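Local atomic coordinates of uricase (Arthrobacter globiformis, PDB entry 2YZB), a protein that catalyses the oxidation of uric acid by oxygen and water to 5-hydroxyisourate and hydrogen peroxide. Residues Ser161-Phe166 with Thr178-Ala183; Ala148-Leu153 with Thr184-Arg189. All coordinates share one frame; numbering follows the deposited sequence.

In the fold
Both contacts use strand 182-192, one at its start and one further along. Contact 2 pairs residues 184-189 with strand 143-157 in the antiparallel sheet, and its centre lies about 5 Å from the centre of the chain. Contact 1 lies where the strand begins, about 27 Å from that centre. There the loop that links the two strands folds back and supplies Phe163 and Arg180 to the urate site. The centres of the two contacts are about 22 Å apart. Contact 2 does not touch the ligand: its residue Thr184 has its side chain about 10 Å from the uric acid. Strand 182-192 thus links the middle of the chain to the edge of the urate site.

Contact 1. Residues Ser161-Phe166 with Thr178-Ala183; sequences SEFHGF and TDRILA. With URC (uric acid), chain L.
Ser161 OG is held by two partners: Arg180 NE donates to it at 3.0 Å, and water 1 lies 2.8 Å from the same OG. The NE bond is nearly straight (162°) and lies close to the guanidinium plane. The hydroxyl is anti to the backbone N of Ser161 (chi1 172°), which turns it to the arginine. Water 1 also donates to Glu162 O and accepts from Arg180 NH2. Together these bonds help fix the rotation of the guanidinium. The backbone adds a bond from Arg180 N to Ser161 O of 3.1 Å.

This guanidinium also binds the ligand. Arg180 NH2 donates to O11 of the bound uric acid at 2.9 Å, so this nitrogen serves both ligand and water. Phe163 CB sits over one face of the guanidinium, 3.5 Å above its plane. The Phe163 ring is turned only 9° from that plane. The uric acid lies over one face of the ring, with Phe163 CZ 3.5 Å from uric acid C5. Leu222 N and Gln223 OE1 of the same chain and Asp68 N of the second subunit also hydrogen-bond the ligand, so the pocket is built between subunits.

Further out, Glu162 CG packs against Thr178 O. Glu162 OE1 accepts from His164 NE2 at 2.8 Å, in the imidazole plane but tilted from the carboxylate plane. Glu162 OE2 is bonded by His218, so both carboxylate oxygens have partners.

Segment 161-166 lies in the loop between strands 143-157 and 182-192. Asp179 OD1 is hydrogen-bonded to Thr159 of the same chain and forms a salt bridge with Arg32 of the third subunit. At the start of strand 182-192, Leu182 meets Leu222 and Thr225 of helix 222-236, and Arg180 touches Asn249 of strand 240-254.

Contact 2. Residues Ala148-Leu153 with Thr184-Arg189; sequences AGIEGL and TDVSAR
Segments 148-153 and 184-189, parts of strands 143-157 and 182-192, run antiparallel at 168°, with Ile150 and Ala188 as a hydrogen-bonded pair and Gly149 and Arg189 as a non-hydrogen-bonded one. They are neighbours in the antiparallel sheet of the uricase T-fold. A beta bulge shifts the register by one between Ile150 and Leu153, and Gly152 in it has a positive phi. Ile150 N donates to Ala188 O at 3.0 Å, and Ala188 N returns a bond to Ile150 O.

Ile150, Leu153, Val186 and Ala188 share one face of the sheet. Ile150 CG2 lies 4.3 Å from Ala188 CB, and helix 199-216 covers this face. On the other face Arg189 lies across Gly149, where a side chain would collide with Arg189 CG. The arginine runs extended from CG to NE, then bends (chi4 57°), which brings its guanidinium edge to Glu151. Arg189 NH2 and Glu151 OE2 form a short salt bridge of 2.5 Å, the donor standing above the carboxylate plane. Arg189 NH1 adds a weak bond to Ile150 O. A leucine in place of Arg189 would probably leave the Glu151 carboxylate without its cross-strand charge partner and freer to turn.

Beyond the bulge, Val186 N donates to Leu153 O at 2.7 Å, approaching from above the carbonyl plane, 38° out of it.

Contact 1. Residues Ser161-Phe166 with Thr178-Ala183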
loop_
_atom_site.group_PDB
_atom_site.type_symbol
_atom_site.label_atom_id
_atom_site.label_comp_id
_atom_site.label_asym_id
_atom_site.label_seq_id
_atom_site.Cartn_x
_atom_site.Cartn_y
_atom_site.Cartn_z
ATOM N N SER A 161 -20.258 -22.276 -9.482
ATOM C CA SER A 161 -19.219 -22.699 -8.562
ATOM C C SER A 161 -19.891 -23.430 -7.402
ATOM O O SER A 161 -20.887 -22.961 -6.851
ATOM C CB SER A 161 -18.433 -21.489 -8.044
ATOM O OG SER A 161 -17.531 -21.869 -7.014
ATOM N N GLU A 162 -19.342 -24.590 -7.057
ATOM C CA GLU A 162 -19.846 -25.414 -5.967
ATOM C C GLU A 162 -18.650 -25.851 -5.140
ATOM O O GLU A 162 -17.509 -25.746 -5.585
ATOM C CB GLU A 162 -20.523 -26.680 -6.510
ATOM C CG GLU A 162 -21.671 -26.435 -7.456
ATOM C CD GLU A 162 -22.304 -27.726 -7.957
ATOM O OE1 GLU A 162 -22.530 -28.641 -7.139
ATOM O OE2 GLU A 162 -22.589 -27.819 -9.168
ATOM N N PHE A 163 -18.925 -26.323 -3.929
ATOM C CA PHE A 163 -17.890 -26.862 -3.055
ATOM C C PHE A 163 -18.569 -27.763 -2.042
ATOM O O PHE A 163 -19.200 -27.297 -1.081
ATOM C CB PHE A 163 -17.092 -25.784 -2.324
ATOM C CG PHE A 163 -15.881 -26.334 -1.608
ATOM C CD1 PHE A 163 -14.874 -26.982 -2.326
ATOM C CD2 PHE A 163 -15.774 -26.270 -0.224
ATOM C CE1 PHE A 163 -13.779 -27.566 -1.676
ATOM C CE2 PHE A 163 -14.683 -26.847 0.437
ATOM C CZ PHE A 163 -13.683 -27.500 -0.294
ATOM N N HIS A 164 -18.453 -29.064 -2.276
ATOM C CA HIS A 164 -19.056 -30.051 -1.397
ATOM C C HIS A 164 -18.258 -31.347 -1.415
ATOM O O HIS A 164 -17.299 -31.489 -2.177
ATOM C CB HIS A 164 -20.516 -30.295 -1.813
ATOM C CG HIS A 164 -20.706 -30.522 -3.281
ATOM N ND1 HIS A 164 -20.304 -31.678 -3.917
ATOM C CD2 HIS A 164 -21.250 -29.736 -4.241
ATOM C CE1 HIS A 164 -20.591 -31.593 -5.204
ATOM N NE2 HIS A 164 -21.164 -30.425 -5.427
ATOM N N GLY A 165 -18.633 -32.282 -0.552
ATOM C CA GLY A 165 -17.929 -33.551 -0.505
ATOM C C GLY A 165 -16.622 -33.532 0.263
ATOM O O GLY A 165 -15.878 -34.511 0.227
ATOM N N PHE A 166 -16.319 -32.431 0.946
ATOM C CA PHE A 166 -15.086 -32.356 1.721
ATOM C C PHE A 166 -15.295 -33.063 3.067
ATOM O O PHE A 166 -16.413 -33.146 3.566
ATOM C CB PHE A 166 -14.663 -30.892 1.940
ATOM C CG PHE A 166 -15.777 -29.990 2.419
ATOM C CD1 PHE A 166 -16.598 -29.328 1.506
ATOM C CD2 PHE A 166 -16.016 -29.816 3.780
ATOM C CE1 PHE A 166 -17.639 -28.505 1.945
ATOM C CE2 PHE A 166 -17.057 -28.995 4.227
ATOM C CZ PHE A 166 -17.867 -28.340 3.307
ATOM N N THR A 178 -23.987 -25.695 -3.435
ATOM C CA THR A 178 -23.970 -25.966 -4.868
ATOM C C THR A 178 -24.076 -24.654 -5.655
ATOM O O THR A 178 -24.214 -24.665 -6.884
ATOM C CB THR A 178 -25.117 -26.905 -5.289
ATOM O OG1 THR A 178 -26.378 -26.293 -4.991
ATOM C CG2 THR A 178 -25.002 -28.244 -4.553
ATOM N N ASP A 179 -24.013 -23.532 -4.942
ATOM C CA ASP A 179 -24.080 -22.213 -5.578
ATOM C C ASP A 179 -23.364 -21.184 -4.704
ATOM O O ASP A 179 -23.829 -20.844 -3.614
ATOM C CB ASP A 179 -25.536 -21.771 -5.780
ATOM C CG ASP A 179 -25.693 -20.737 -6.896
ATOM O OD1 ASP A 179 -24.768 -19.922 -7.120
ATOM O OD2 ASP A 179 -26.757 -20.734 -7.547
ATOM N N ARG A 180 -22.229 -20.696 -5.185
ATOM C CA ARG A 180 -21.457 -19.702 -4.449
ATOM C C ARG A 180 -20.669 -18.849 -5.437
ATOM O O ARG A 180 -20.546 -19.195 -6.609
ATOM C CB ARG A 180 -20.471 -20.382 -3.493
ATOM C CG ARG A 180 -19.349 -21.140 -4.212
ATOM C CD ARG A 180 -18.262 -21.656 -3.266
ATOM N NE ARG A 180 -17.143 -22.224 -4.021
ATOM C CZ ARG A 180 -15.996 -22.629 -3.486
ATOM N NH1 ARG A 180 -15.794 -22.539 -2.175
ATOM N NH2 ARG A 180 -15.032 -23.104 -4.268
ATOM N N ILE A 181 -20.148 -17.725 -4.957
ATOM C CA ILE A 181 -19.333 -16.865 -5.795
ATOM C C ILE A 181 -17.907 -17.408 -5.737
ATOM O O ILE A 181 -17.466 -17.920 -4.704
ATOM C CB ILE A 181 -19.322 -15.402 -5.282
ATOM C CG1 ILE A 181 -20.652 -14.725 -5.618
ATOM C CG2 ILE A 181 -18.170 -14.624 -5.920
ATOM C CD1 ILE A 181 -20.745 -13.281 -5.154
ATOM N N LEU A 182 -17.205 -17.331 -6.857
ATOM C CA LEU A 182 -15.815 -17.770 -6.908
ATOM C C LEU A 182 -15.057 -16.573 -7.457
ATOM O O LEU A 182 -15.225 -16.214 -8.623
ATOM C CB LEU A 182 -15.645 -18.976 -7.845
ATOM C CG LEU A 182 -14.197 -19.466 -7.991
ATOM C CD1 LEU A 182 -13.704 -20.016 -6.659
ATOM C CD2 LEU A 182 -14.108 -20.532 -9.063
ATOM N N ALA A 183 -14.247 -15.942 -6.608
ATOM C CA ALA A 183 -13.471 -14.766 -6.996
ATOM C C ALA A 183 -12.006 -14.984 -6.647
ATOM O O ALA A 183 -11.679 -15.495 -5.569
ATOM C CB ALA A 183 -14.000 -13.525 -6.271
HETATM N N1 URC L . -11.102 -25.150 -2.130
HETATM C C2 URC L . -12.195 -24.415 -2.589
HETATM C C6 URC L . -10.752 -25.323 -0.790
HETATM N N3 URC L . -13.009 -23.801 -1.667
HETATM O O11 URC L . -12.439 -24.305 -3.766
HETATM C C4 URC L . -12.754 -23.909 -0.355
HETATM C C5 URC L . -11.678 -24.633 0.128
HETATM N N9 URC L . -13.456 -23.367 0.638
HETATM O O13 URC L . -9.765 -25.990 -0.494
HETATM N N7 URC L . -11.694 -24.552 1.450
HETATM C C8 URC L . -12.776 -23.782 1.718
HETATM O O24 URC L . -13.102 -23.489 2.853
HETATM O O HOH W 1 -15.733 -23.983 -6.799
HETATM O O HOH W 2 -23.462 -23.106 -9.110
#

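Contact 2. Residues Ala148-Leu153 with Thr184-Arg189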
loop_
_atom_site.group_PDB
_atom_site.type_symbol
_atom_site.label_atom_id
_atom_site.label_comp_id
_atom_site.label_asym_id
_atom_site.label_seq_id
_atom_site.Cartn_x
_atom_site.Cartn_y
_atom_site.Cartn_z
ATOM N N ALA A 148 7.298 -15.904 -18.305
ATOM C CA ALA A 148 6.401 -14.778 -18.541
ATOM C C ALA A 148 5.236 -14.970 -17.582
ATOM O O ALA A 148 5.030 -16.063 -17.071
ATOM C CB ALA A 148 5.903 -14.785 -19.981
ATOM N N GLY A 149 4.471 -13.917 -17.328
ATOM C CA GLY A 149 3.364 -14.076 -16.410
ATOM C C GLY A 149 2.402 -12.913 -16.410
ATOM O O GLY A 149 2.571 -11.939 -17.141
ATOM N N ILE A 150 1.375 -13.038 -15.583
ATOM C CA ILE A 150 0.362 -12.012 -15.450
ATOM C C ILE A 150 -0.012 -11.964 -13.975
ATOM O O ILE A 150 0.071 -12.977 -13.270
ATOM C CB ILE A 150 -0.877 -12.353 -16.305
ATOM C CG1 ILE A 150 -1.886 -11.203 -16.262
ATOM C CG2 ILE A 150 -1.524 -13.634 -15.796
ATOM C CD1 ILE A 150 -3.016 -11.358 -17.271
ATOM N N GLU A 151 -0.390 -10.784 -13.501
ATOM C CA GLU A 151 -0.779 -10.632 -12.106
ATOM C C GLU A 151 -1.702 -9.439 -11.962
ATOM O O GLU A 151 -1.717 -8.557 -12.820
ATOM C CB GLU A 151 0.455 -10.437 -11.224
ATOM C CG GLU A 151 1.239 -9.174 -11.512
ATOM C CD GLU A 151 2.620 -9.193 -10.878
ATOM O OE1 GLU A 151 3.320 -8.156 -10.920
ATOM O OE2 GLU A 151 3.009 -10.253 -10.344
ATOM N N GLY A 152 -2.482 -9.424 -10.884
ATOM C CA GLY A 152 -3.382 -8.307 -10.644
ATOM C C GLY A 152 -4.656 -8.340 -11.456
ATOM O O GLY A 152 -5.391 -7.350 -11.522
ATOM N N LEU A 153 -4.924 -9.476 -12.084
ATOM C CA LEU A 153 -6.131 -9.634 -12.884
ATOM C C LEU A 153 -7.206 -10.306 -12.031
ATOM O O LEU A 153 -7.244 -11.536 -11.903
ATOM C CB LEU A 153 -5.831 -10.482 -14.125
ATOM C CG LEU A 153 -7.019 -10.777 -15.042
ATOM C CD1 LEU A 153 -7.739 -9.481 -15.422
ATOM C CD2 LEU A 153 -6.519 -11.505 -16.283
ATOM N N THR A 184 -11.122 -14.586 -7.557
ATOM C CA THR A 184 -9.695 -14.760 -7.340
ATOM C C THR A 184 -8.905 -13.694 -8.086
ATOM O O THR A 184 -9.468 -12.905 -8.854
ATOM C CB THR A 184 -9.238 -16.179 -7.821
ATOM O OG1 THR A 184 -7.870 -16.396 -7.467
ATOM C CG2 THR A 184 -9.373 -16.308 -9.326
ATOM N N ASP A 185 -7.606 -13.645 -7.818
ATOM C CA ASP A 185 -6.709 -12.717 -8.497
ATOM C C ASP A 185 -5.851 -13.660 -9.305
ATOM O O ASP A 185 -5.156 -14.502 -8.744
ATOM C CB ASP A 185 -5.819 -11.949 -7.517
ATOM C CG ASP A 185 -6.585 -10.938 -6.697
ATOM O OD1 ASP A 185 -7.486 -10.281 -7.253
ATOM O OD2 ASP A 185 -6.273 -10.789 -5.496
ATOM N N VAL A 186 -5.918 -13.550 -10.622
ATOM C CA VAL A 186 -5.141 -14.435 -11.462
ATOM C C VAL A 186 -3.669 -14.052 -11.468
ATOM O O VAL A 186 -3.281 -13.006 -11.995
ATOM C CB VAL A 186 -5.671 -14.446 -12.905
ATOM C CG1 VAL A 186 -4.855 -15.411 -13.749
ATOM C CG2 VAL A 186 -7.134 -14.849 -12.912
ATOM N N SER A 187 -2.864 -14.898 -10.838
ATOM C CA SER A 187 -1.430 -14.704 -10.787
ATOM C C SER A 187 -0.888 -16.014 -11.329
ATOM O O SER A 187 -1.026 -17.073 -10.704
ATOM C CB SER A 187 -0.963 -14.476 -9.351
ATOM O OG SER A 187 0.403 -14.115 -9.320
ATOM N N ALA A 188 -0.304 -15.940 -12.519
ATOM C CA ALA A 188 0.236 -17.115 -13.173
ATOM C C ALA A 188 1.567 -16.790 -13.822
ATOM O O ALA A 188 1.813 -15.658 -14.228
ATOM C CB ALA A 188 -0.746 -17.611 -14.226
ATOM N N ARG A 189 2.424 -17.796 -13.911
ATOM C CA ARG A 189 3.730 -17.643 -14.526
ATOM C C ARG A 189 4.069 -18.934 -15.249
ATOM O O ARG A 189 3.895 -20.027 -14.708
ATOM C CB ARG A 189 4.773 -17.312 -13.460
ATOM C CG ARG A 189 4.790 -15.828 -13.139
ATOM C CD ARG A 189 5.370 -15.536 -11.780
ATOM N NE ARG A 189 5.425 -14.097 -11.525
ATOM C CZ ARG A 189 4.375 -13.280 -11.564
ATOM N NH1 ARG A 189 3.159 -13.743 -11.850
ATOM N NH2 ARG A 189 4.540 -11.989 -11.313
#